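Local coordinates for protein flavodoxin (Bacillus cereus, PDB 6GAQ) that binds flavin mononucleotide and calcium and probably serves as a low-potential electron donor to a number of redox enzymes, at residues E23-L28 / L128-A133; G58-S63 / I148-K153; G69-E74 / V109-E114. All coordinates share one frame; numbering follows the deposited sequence.

Contact 1: E23-L28 / L128-A133. With CA (calcium ion), chain E; FMN (flavin mononucleotide), chain C.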
loop_
_atom_site.group_PDB
_atom_site.type_symbol
_atom_site.label_atom_id
_atom_site.label_comp_id
_atom_site.label_asym_id
_atom_site.label_seq_id
_atom_site.Cartn_x
_atom_site.Cartn_y
_atom_site.Cartn_z
ATOM N N GLU A 23 2.020 -9.177 2.619
ATOM C CA GLU A 23 1.222 -9.288 3.837
ATOM C C GLU A 23 2.068 -9.026 5.076
ATOM O O GLU A 23 1.616 -8.360 6.016
ATOM C CB GLU A 23 0.578 -10.674 3.905
ATOM C CG GLU A 23 -0.350 -10.885 5.085
ATOM C CD GLU A 23 -0.898 -12.298 5.139
ATOM O OE1 GLU A 23 -1.016 -12.930 4.068
ATOM O OE2 GLU A 23 -1.208 -12.777 6.250
ATOM N N SER A 24 3.301 -9.536 5.094
ATOM C CA SER A 24 4.189 -9.292 6.228
ATOM C C SER A 24 4.542 -7.815 6.342
ATOM O O SER A 24 4.674 -7.285 7.453
ATOM C CB SER A 24 5.453 -10.140 6.093
ATOM O OG SER A 24 5.128 -11.504 5.888
ATOM N N ILE A 25 4.703 -7.134 5.206
ATOM C CA ILE A 25 4.934 -5.693 5.230
ATOM C C ILE A 25 3.717 -4.973 5.790
ATOM O O ILE A 25 3.842 -4.028 6.580
ATOM C CB ILE A 25 5.291 -5.182 3.821
ATOM C CG1 ILE A 25 6.505 -5.928 3.271
ATOM C CG2 ILE A 25 5.556 -3.687 3.850
ATOM C CD1 ILE A 25 6.730 -5.703 1.797
ATOM N N ALA A 26 2.519 -5.406 5.389
ATOM C CA ALA A 26 1.298 -4.785 5.890
ATOM C C ALA A 26 1.172 -4.953 7.398
ATOM O O ALA A 26 0.695 -4.048 8.094
ATOM C CB ALA A 26 0.081 -5.375 5.178
ATOM N N ASP A 27 1.599 -6.104 7.923
ATOM C CA ASP A 27 1.530 -6.332 9.364
ATOM C C ASP A 27 2.475 -5.404 10.117
ATOM O O ASP A 27 2.119 -4.872 11.175
ATOM C CB ASP A 27 1.848 -7.793 9.680
ATOM C CG ASP A 27 0.778 -8.744 9.182
ATOM O OD1 ASP A 27 -0.381 -8.305 9.026
ATOM O OD2 ASP A 27 1.094 -9.930 8.948
ATOM N N LEU A 28 3.684 -5.199 9.588
ATOM C CA LEU A 28 4.643 -4.322 10.252
ATOM C C LEU A 28 4.149 -2.881 10.273
ATOM O O LEU A 28 4.268 -2.191 11.292
ATOM C CB LEU A 28 6.004 -4.414 9.563
ATOM C CG LEU A 28 6.777 -5.725 9.725
ATOM C CD1 LEU A 28 7.876 -5.832 8.681
ATOM C CD2 LEU A 28 7.358 -5.841 11.126
ATOM N N LEU A 128 7.125 2.597 -0.489
ATOM C CA LEU A 128 8.081 1.688 0.128
ATOM C C LEU A 128 8.286 0.480 -0.777
ATOM O O LEU A 128 7.321 -0.189 -1.159
ATOM C CB LEU A 128 7.587 1.246 1.507
ATOM C CG LEU A 128 8.156 -0.042 2.101
ATOM C CD1 LEU A 128 9.610 0.147 2.509
ATOM C CD2 LEU A 128 7.311 -0.498 3.284
ATOM N N LYS A 129 9.543 0.209 -1.122
ATOM C CA LYS A 129 9.905 -0.889 -2.012
ATOM C C LYS A 129 10.768 -1.876 -1.237
ATOM O O LYS A 129 11.916 -1.573 -0.894
ATOM C CB LYS A 129 10.628 -0.364 -3.250
ATOM C CG LYS A 129 9.997 0.895 -3.817
ATOM C CD LYS A 129 10.571 1.252 -5.169
ATOM C CE LYS A 129 10.968 2.717 -5.212
ATOM N NZ LYS A 129 9.971 3.604 -4.550
ATOM N N ILE A 130 10.212 -3.051 -0.957
ATOM C CA ILE A 130 10.902 -4.117 -0.239
ATOM C C ILE A 130 11.165 -5.248 -1.225
ATOM O O ILE A 130 10.338 -5.509 -2.105
ATOM C CB ILE A 130 10.067 -4.606 0.965
ATOM C CG1 ILE A 130 9.964 -3.513 2.032
ATOM C CG2 ILE A 130 10.636 -5.898 1.558
ATOM C CD1 ILE A 130 11.208 -3.361 2.898
ATOM N N GLU A 131 12.318 -5.905 -1.096
ATOM C CA GLU A 131 12.633 -7.041 -1.951
ATOM C C GLU A 131 12.282 -8.327 -1.223
ATOM O O GLU A 131 12.829 -8.614 -0.147
ATOM C CB GLU A 131 14.101 -7.029 -2.377
ATOM C CG GLU A 131 14.612 -8.373 -2.901
ATOM C CD GLU A 131 15.853 -8.237 -3.770
ATOM O OE1 GLU A 131 16.005 -9.030 -4.724
ATOM O OE2 GLU A 131 16.679 -7.342 -3.508
ATOM N N LEU A 132 11.356 -9.090 -1.805
ATOM C CA LEU A 132 10.924 -10.390 -1.272
ATOM C C LEU A 132 10.317 -10.137 0.107
ATOM O O LEU A 132 9.563 -9.162 0.258
ATOM C CB LEU A 132 12.099 -11.367 -1.312
ATOM C CG LEU A 132 12.572 -11.794 -2.703
ATOM C CD1 LEU A 132 13.672 -12.843 -2.597
ATOM C CD2 LEU A 132 11.394 -12.313 -3.504
ATOM N N ALA A 133 10.609 -10.964 1.123
ATOM C CA ALA A 133 10.061 -10.807 2.461
ATOM C C ALA A 133 10.905 -9.838 3.281
ATOM O O ALA A 133 12.124 -9.761 3.104
ATOM C CB ALA A 133 10.000 -12.155 3.174
HETATM CA CA CA E . 14.065 -8.772 1.992
HETATM N N1 FMN C . 8.898 -8.554 -8.972
HETATM C C2 FMN C . 9.087 -7.295 -9.505
HETATM O O2 FMN C . 9.541 -6.394 -8.802
HETATM N N3 FMN C . 8.768 -7.042 -10.824
HETATM C C4 FMN C . 8.257 -8.049 -11.618
HETATM O O4 FMN C . 7.971 -7.823 -12.793
HETATM C C4A FMN C . 8.065 -9.318 -11.085
HETATM N N5 FMN C . 7.556 -10.326 -11.876
HETATM C C5A FMN C . 7.366 -11.585 -11.346
HETATM C C6 FMN C . 6.851 -12.598 -12.147
HETATM C C7 FMN C . 6.658 -13.869 -11.623
HETATM C C7M FMN C . 6.102 -14.959 -12.491
HETATM C C8 FMN C . 6.980 -14.127 -10.294
HETATM C C8M FMN C . 6.773 -15.498 -9.722
HETATM C C9 FMN C . 7.494 -13.113 -9.493
HETATM C C9A FMN C . 7.688 -11.840 -10.017
HETATM N N10 FMN C . 8.190 -10.827 -9.219
HETATM C C10 FMN C . 8.388 -9.569 -9.756
HETATM C "C1'" FMN C . 8.559 -11.097 -7.787
HETATM C "C2'" FMN C . 7.429 -10.902 -6.782
HETATM O "O2'" FMN C . 6.929 -9.586 -6.855
HETATM C "C3'" FMN C . 7.993 -11.173 -5.389
HETATM O "O3'" FMN C . 8.193 -12.561 -5.231
HETATM C "C4'" FMN C . 7.119 -10.647 -4.253
HETATM O "O4'" FMN C . 7.904 -10.551 -3.085
HETATM C "C5'" FMN C . 5.915 -11.537 -3.962
HETATM O "O5'" FMN C . 5.166 -10.929 -2.931
HETATM P P FMN C . 3.981 -11.706 -2.161
HETATM O O1P FMN C . 4.596 -12.669 -1.177
HETATM O O2P FMN C . 3.128 -10.709 -1.417
HETATM O O3P FMN C . 3.135 -12.470 -3.152
HETATM O O HOH W 1 14.586 -11.073 1.277
#

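Contact 2: G58-S63 / I148-K153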
loop_
_atom_site.group_PDB
_atom_site.type_symbol
_atom_site.label_atom_id
_atom_site.label_comp_id
_atom_site.label_asym_id
_atom_site.label_seq_id
_atom_site.Cartn_x
_atom_site.Cartn_y
_atom_site.Cartn_z
ATOM N N GLY A 58 -6.882 8.196 6.231
ATOM C CA GLY A 58 -5.696 7.780 5.512
ATOM C C GLY A 58 -5.889 6.405 4.915
ATOM O O GLY A 58 -6.638 5.576 5.432
ATOM N N ILE A 59 -5.206 6.170 3.796
ATOM C CA ILE A 59 -5.305 4.912 3.065
ATOM C C ILE A 59 -3.915 4.522 2.584
ATOM O O ILE A 59 -3.240 5.314 1.921
ATOM C CB ILE A 59 -6.272 5.011 1.869
ATOM C CG1 ILE A 59 -7.693 5.320 2.343
ATOM C CG2 ILE A 59 -6.243 3.724 1.058
ATOM C CD1 ILE A 59 -8.422 6.312 1.467
ATOM N N ILE A 60 -3.489 3.305 2.909
ATOM C CA ILE A 60 -2.196 2.786 2.476
ATOM C C ILE A 60 -2.451 1.529 1.660
ATOM O O ILE A 60 -2.917 0.515 2.196
ATOM C CB ILE A 60 -1.262 2.496 3.658
ATOM C CG1 ILE A 60 -1.102 3.738 4.535
ATOM C CG2 ILE A 60 0.095 2.033 3.155
ATOM C CD1 ILE A 60 -0.118 3.553 5.669
ATOM N N LEU A 61 -2.149 1.589 0.368
ATOM C CA LEU A 61 -2.281 0.435 -0.507
ATOM C C LEU A 61 -0.960 -0.319 -0.585
ATOM O O LEU A 61 0.119 0.252 -0.406
ATOM C CB LEU A 61 -2.723 0.858 -1.909
ATOM C CG LEU A 61 -4.009 1.681 -2.021
ATOM C CD1 LEU A 61 -4.386 1.884 -3.480
ATOM C CD2 LEU A 61 -5.144 1.017 -1.258
ATOM N N GLY A 62 -1.057 -1.617 -0.854
ATOM C CA GLY A 62 0.119 -2.453 -0.985
ATOM C C GLY A 62 -0.103 -3.607 -1.937
ATOM O O GLY A 62 -1.162 -4.239 -1.914
ATOM N N SER A 63 0.880 -3.895 -2.783
ATOM C CA SER A 63 0.725 -4.965 -3.757
ATOM C C SER A 63 2.093 -5.436 -4.220
ATOM O O SER A 63 3.033 -4.645 -4.336
ATOM C CB SER A 63 -0.108 -4.511 -4.961
ATOM O OG SER A 63 0.098 -5.366 -6.073
ATOM N N ILE A 148 6.304 5.379 10.182
ATOM C CA ILE A 148 6.392 6.500 11.114
ATOM C C ILE A 148 6.248 7.824 10.374
ATOM O O ILE A 148 5.562 8.740 10.844
ATOM C CB ILE A 148 7.710 6.428 11.908
ATOM C CG1 ILE A 148 7.629 5.327 12.969
ATOM C CG2 ILE A 148 8.022 7.768 12.558
ATOM C CD1 ILE A 148 8.960 4.996 13.608
ATOM N N ALA A 149 6.882 7.945 9.205
ATOM C CA ALA A 149 6.753 9.169 8.419
ATOM C C ALA A 149 5.310 9.391 7.980
ATOM O O ALA A 149 4.838 10.532 7.927
ATOM C CB ALA A 149 7.681 9.116 7.206
ATOM N N PHE A 150 4.597 8.308 7.660
ATOM C CA PHE A 150 3.179 8.427 7.340
ATOM C C PHE A 150 2.388 8.916 8.546
ATOM O O PHE A 150 1.478 9.742 8.409
ATOM C CB PHE A 150 2.640 7.083 6.852
ATOM C CG PHE A 150 1.249 7.153 6.289
ATOM C CD1 PHE A 150 1.036 7.557 4.982
ATOM C CD2 PHE A 150 0.155 6.804 7.064
ATOM C CE1 PHE A 150 -0.244 7.619 4.459
ATOM C CE2 PHE A 150 -1.126 6.861 6.546
ATOM C CZ PHE A 150 -1.325 7.270 5.243
ATOM N N ALA A 151 2.725 8.418 9.738
ATOM C CA ALA A 151 2.054 8.878 10.949
ATOM C C ALA A 151 2.375 10.337 11.246
ATOM O O ALA A 151 1.533 11.054 11.799
ATOM C CB ALA A 151 2.444 7.996 12.133
ATOM N N GLU A 152 3.580 10.792 10.890
ATOM C CA GLU A 152 3.923 12.196 11.083
ATOM C C GLU A 152 3.078 13.104 10.200
ATOM O O GLU A 152 2.877 14.278 10.533
ATOM C CB GLU A 152 5.411 12.417 10.808
ATOM C CG GLU A 152 6.320 11.999 11.952
ATOM C CD GLU A 152 7.776 11.912 11.539
ATOM O OE1 GLU A 152 8.590 11.395 12.333
ATOM O OE2 GLU A 152 8.107 12.359 10.421
ATOM N N LYS A 153 2.579 12.585 9.077
ATOM C CA LYS A 153 1.654 13.338 8.241
ATOM C C LYS A 153 0.273 13.469 8.870
ATOM O O LYS A 153 -0.560 14.214 8.344
ATOM C CB LYS A 153 1.532 12.678 6.867
ATOM C CG LYS A 153 2.858 12.477 6.153
ATOM C CD LYS A 153 3.463 13.803 5.726
ATOM C CE LYS A 153 4.936 13.650 5.384
ATOM N NZ LYS A 153 5.175 12.511 4.455
#

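Contact 3: G69-E74 / V109-E114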
loop_
_atom_site.group_PDB
_atom_site.type_symbol
_atom_site.label_atom_id
_atom_site.label_comp_id
_atom_site.label_asym_id
_atom_site.label_seq_id
_atom_site.Cartn_x
_atom_site.Cartn_y
_atom_site.Cartn_z
ATOM N N GLY A 69 6.180 -6.397 -14.903
ATOM C CA GLY A 69 5.817 -5.178 -14.206
ATOM C C GLY A 69 4.335 -4.899 -14.146
ATOM O O GLY A 69 3.937 -3.774 -13.835
ATOM N N GLU A 70 3.502 -5.892 -14.440
ATOM C CA GLU A 70 2.059 -5.722 -14.400
ATOM C C GLU A 70 1.527 -6.015 -13.005
ATOM O O GLU A 70 2.125 -6.772 -12.235
ATOM C CB GLU A 70 1.374 -6.640 -15.414
ATOM C CG GLU A 70 1.778 -6.401 -16.857
ATOM C CD GLU A 70 0.913 -7.177 -17.834
ATOM O OE1 GLU A 70 -0.100 -6.620 -18.305
ATOM O OE2 GLU A 70 1.247 -8.344 -18.127
ATOM N N LEU A 71 0.392 -5.400 -12.685
ATOM C CA LEU A 71 -0.300 -5.724 -11.453
ATOM C C LEU A 71 -0.732 -7.188 -11.480
ATOM O O LEU A 71 -1.028 -7.737 -12.546
ATOM C CB LEU A 71 -1.523 -4.828 -11.270
ATOM C CG LEU A 71 -1.280 -3.333 -11.071
ATOM C CD1 LEU A 71 -2.592 -2.622 -10.803
ATOM C CD2 LEU A 71 -0.310 -3.102 -9.932
ATOM N N PRO A 72 -0.765 -7.850 -10.326
ATOM C CA PRO A 72 -1.310 -9.208 -10.283
ATOM C C PRO A 72 -2.785 -9.207 -10.652
ATOM O O PRO A 72 -3.476 -8.188 -10.567
ATOM C CB PRO A 72 -1.094 -9.640 -8.828
ATOM C CG PRO A 72 -0.929 -8.367 -8.067
ATOM C CD PRO A 72 -0.283 -7.401 -9.009
ATOM N N PHE A 73 -3.260 -10.379 -11.082
ATOM C CA PHE A 73 -4.650 -10.530 -11.502
ATOM C C PHE A 73 -5.629 -10.045 -10.440
ATOM O O PHE A 73 -6.709 -9.543 -10.771
ATOM C CB PHE A 73 -4.924 -11.997 -11.834
ATOM C CG PHE A 73 -4.103 -12.962 -11.022
ATOM C CD1 PHE A 73 -3.126 -13.734 -11.624
ATOM C CD2 PHE A 73 -4.306 -13.093 -9.656
ATOM C CE1 PHE A 73 -2.367 -14.620 -10.883
ATOM C CE2 PHE A 73 -3.548 -13.977 -8.908
ATOM C CZ PHE A 73 -2.577 -14.742 -9.524
ATOM N N GLU A 74 -5.262 -10.176 -9.165
ATOM C CA GLU A 74 -6.160 -9.825 -8.072
ATOM C C GLU A 74 -6.264 -8.319 -7.876
ATOM O O GLU A 74 -7.305 -7.824 -7.427
ATOM C CB GLU A 74 -5.670 -10.487 -6.786
ATOM C CG GLU A 74 -4.149 -10.577 -6.723
ATOM C CD GLU A 74 -3.654 -11.516 -5.645
ATOM O OE1 GLU A 74 -3.148 -12.604 -5.992
ATOM O OE2 GLU A 74 -3.759 -11.163 -4.451
ATOM N N VAL A 109 4.095 -0.434 -7.196
ATOM C CA VAL A 109 4.120 0.741 -6.333
ATOM C C VAL A 109 3.898 2.005 -7.152
ATOM O O VAL A 109 3.159 2.909 -6.743
ATOM C CB VAL A 109 5.444 0.796 -5.548
ATOM C CG1 VAL A 109 5.454 1.981 -4.602
ATOM C CG2 VAL A 109 5.662 -0.503 -4.786
ATOM N N THR A 110 4.528 2.083 -8.328
ATOM C CA THR A 110 4.327 3.235 -9.200
ATOM C C THR A 110 2.910 3.264 -9.760
ATOM O O THR A 110 2.300 4.334 -9.862
ATOM C CB THR A 110 5.348 3.218 -10.338
ATOM O OG1 THR A 110 6.661 3.002 -9.806
ATOM C CG2 THR A 110 5.320 4.535 -11.103
ATOM N N ILE A 111 2.373 2.096 -10.123
ATOM C CA ILE A 111 1.043 2.034 -10.724
ATOM C C ILE A 111 -0.006 2.571 -9.758
ATOM O O ILE A 111 -0.812 3.441 -10.108
ATOM C CB ILE A 111 0.720 0.594 -11.159
ATOM C CG1 ILE A 111 1.650 0.156 -12.292
ATOM C CG2 ILE A 111 -0.738 0.478 -11.578
ATOM C CD1 ILE A 111 1.596 -1.327 -12.589
ATOM N N PHE A 112 -0.009 2.062 -8.524
ATOM C CA PHE A 112 -1.004 2.499 -7.551
ATOM C C PHE A 112 -0.786 3.946 -7.132
ATOM O O PHE A 112 -1.747 4.634 -6.766
ATOM C CB PHE A 112 -0.984 1.581 -6.330
ATOM C CG PHE A 112 -1.745 0.304 -6.525
ATOM C CD1 PHE A 112 -3.130 0.304 -6.543
ATOM C CD2 PHE A 112 -1.079 -0.897 -6.695
ATOM C CE1 PHE A 112 -3.835 -0.869 -6.724
ATOM C CE2 PHE A 112 -1.780 -2.074 -6.877
ATOM C CZ PHE A 112 -3.159 -2.060 -6.892
ATOM N N GLU A 113 0.457 4.428 -7.177
ATOM C CA GLU A 113 0.715 5.819 -6.821
ATOM C C GLU A 113 0.120 6.769 -7.852
ATOM O O GLU A 113 -0.455 7.804 -7.493
ATOM C CB GLU A 113 2.216 6.056 -6.672
ATOM C CG GLU A 113 2.700 6.014 -5.234
ATOM C CD GLU A 113 4.208 6.071 -5.122
ATOM O OE1 GLU A 113 4.803 5.093 -4.628
ATOM O OE2 GLU A 113 4.799 7.095 -5.526
ATOM N N GLU A 114 0.247 6.435 -9.139
ATOM C CA GLU A 114 -0.357 7.266 -10.175
ATOM C C GLU A 114 -1.876 7.237 -10.087
ATOM O O GLU A 114 -2.531 8.276 -10.226
ATOM C CB GLU A 114 0.103 6.804 -11.558
ATOM C CG GLU A 114 1.596 6.930 -11.799
ATOM C CD GLU A 114 2.050 6.151 -13.018
ATOM O OE1 GLU A 114 1.217 5.434 -13.610
ATOM O OE2 GLU A 114 3.239 6.255 -13.384
#

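Contact 1: E23-L28 / L128-A133
With chi1 at -56°, Ile25 sets its two branches at different targets: CG2, placed anti to the backbone N, heads for Leu128, while CG1 lies beside that N and extends through chi2 of 167° to carry CD1 to Ile130. The CG2 methyl of Ile25 meets CD2 of Leu128 at 3.7 Å. Its CD1 methyl settles on the branch point of Ile130, 3.6 Å from CB, and touches both gamma carbons there. The two isoleucines run antiparallel alongside one another, so the tip of Ile25 rests against the base of Ile130. All three residues are buried, and branched aliphatics suit this place, where the two segments meet through methyl and methine groups. This is the interior of the flavodoxin fold: helix 21-35, which follows the first strand and the FMN phosphate loop, packs over the edge strand 122-131 of the parallel sheet, with Cys143 of helix 137-152 and Phe95 of the sheet also touching Ile25. Beyond Glu131 the strand runs out into a turn that serves two ligands. Leu132 lies by the ribityl chain, its CA 3.5 Å from O4' of FMN. The backbone oxygens on either side of it, Glu131 O and Ala133 O, both bind the same calcium ion, at 2.5 Å each, and Asp139 and a water join them.

Contact 2: G58-S63 / I148-K153
Ile60 of the strand and Phe150 of the helix reach toward one another across the contact. At CB of Ile60 the chain forks, and the CG1 branch makes the contact. It lies beside the backbone N (chi1 -55°), which aims it at the helix, and its CG1 atom meets the outer end of the ring, 3.6 Å from Phe150 CZ. The chain then runs on extended, and the terminal CD1 methyl arrives over the ring face, 3.5 Å from Phe150 CD2. That methyl is 3.7 Å from the ring centroid and 18° off the normal, a CH-pi contact. An unbranched two-carbon arm can thus lie over the flat ring with both of its carbons. The edge of the same ring turns to the start of the strand, where Gly58 CA is 4.4 Å from Phe150 CZ. Glycine suits this spot, since a beta carbon here would be squeezed against CZ. The contact is buried and wholly apolar on its side-chain surfaces. Helix 148-152 runs nearly antiparallel to strand 58-63, at 157° with their axes 11.1 Å apart. The strand is the middle one of the five-stranded parallel sheet, held between 11-16 and 91-98, and on this face Ile29 and Leu33 of helix 21-35 touch Ile60 while Ala93 touches Phe150.

Contact 3: G69-E74 / V109-E114
Leu71 is pressed against Ile111 and Phe112, two consecutive residues of helix 107-117, and its forked end deals with both. CD2 comes to 3.5 Å from Phe112 CE2, meeting the ring obliquely, while CD1 lies 3.7 Å from Ile111 CG2. The isoleucine makes a second touch through its own tip, as CD1 of Ile111 reaches CD2 of Leu71, again at 3.7 Å. Phe112 leaves its helix to one side, and with CG beside the backbone N (chi1 -81°) the CE2 rim of the ring comes back toward Leu71. The long flat ring spans the distance to the loop, and is itself buried among Phe78, His79 and the sheet residues Leu61 and Val94. Across the two segments this inner part is close and made of apolar groups. The outer part is looser. Ile111 is only partly buried, and its CD1 methyl, besides touching Leu71, meets the backbone oxygen Gly69 O at 3.6 Å. Glu70 turns away from the helix and is exposed, where its carboxylate can be hydrated. Phe73 is exposed as well and poorly ordered, although its ring meets Trp66 edge-to-face. Gly69, with phi at 64°, has a backbone turn that a residue lacking CB adopts easily, and its N is hydrogen-bonded to O4 of FMN. Leu71 thus packs the segment that follows the flavin-binding glycine against helix 107-117, in one of the loops that, at the carboxyl ends of the parallel strands in a flavodoxin, enclose the isoalloxazine ring.

Overall arrangement
From the N terminus the chain passes strand 11-16 and opens contact 1 in helix 21-35, then opens contact 2 in strand 58-63 and contact 3 in the flavin loop at 69-74. Contact 3 closes first, at helix 107-117, and is nested inside the loops of both others. Contact 1 closes at 128-133 and contact 2 last, at 148-153, so these two cross. Contacts 1 and 2 bind helices 21-35 and 137-152 to one face of the sheet, whereas contact 3 joins elements on the other. Contacts 2 and 3 meet through the strand: Ser63 and Leu61 touch Phe112, and Ser63 touches Pro72. Contacts 1 and 3 meet where Leu128 lies against Val109.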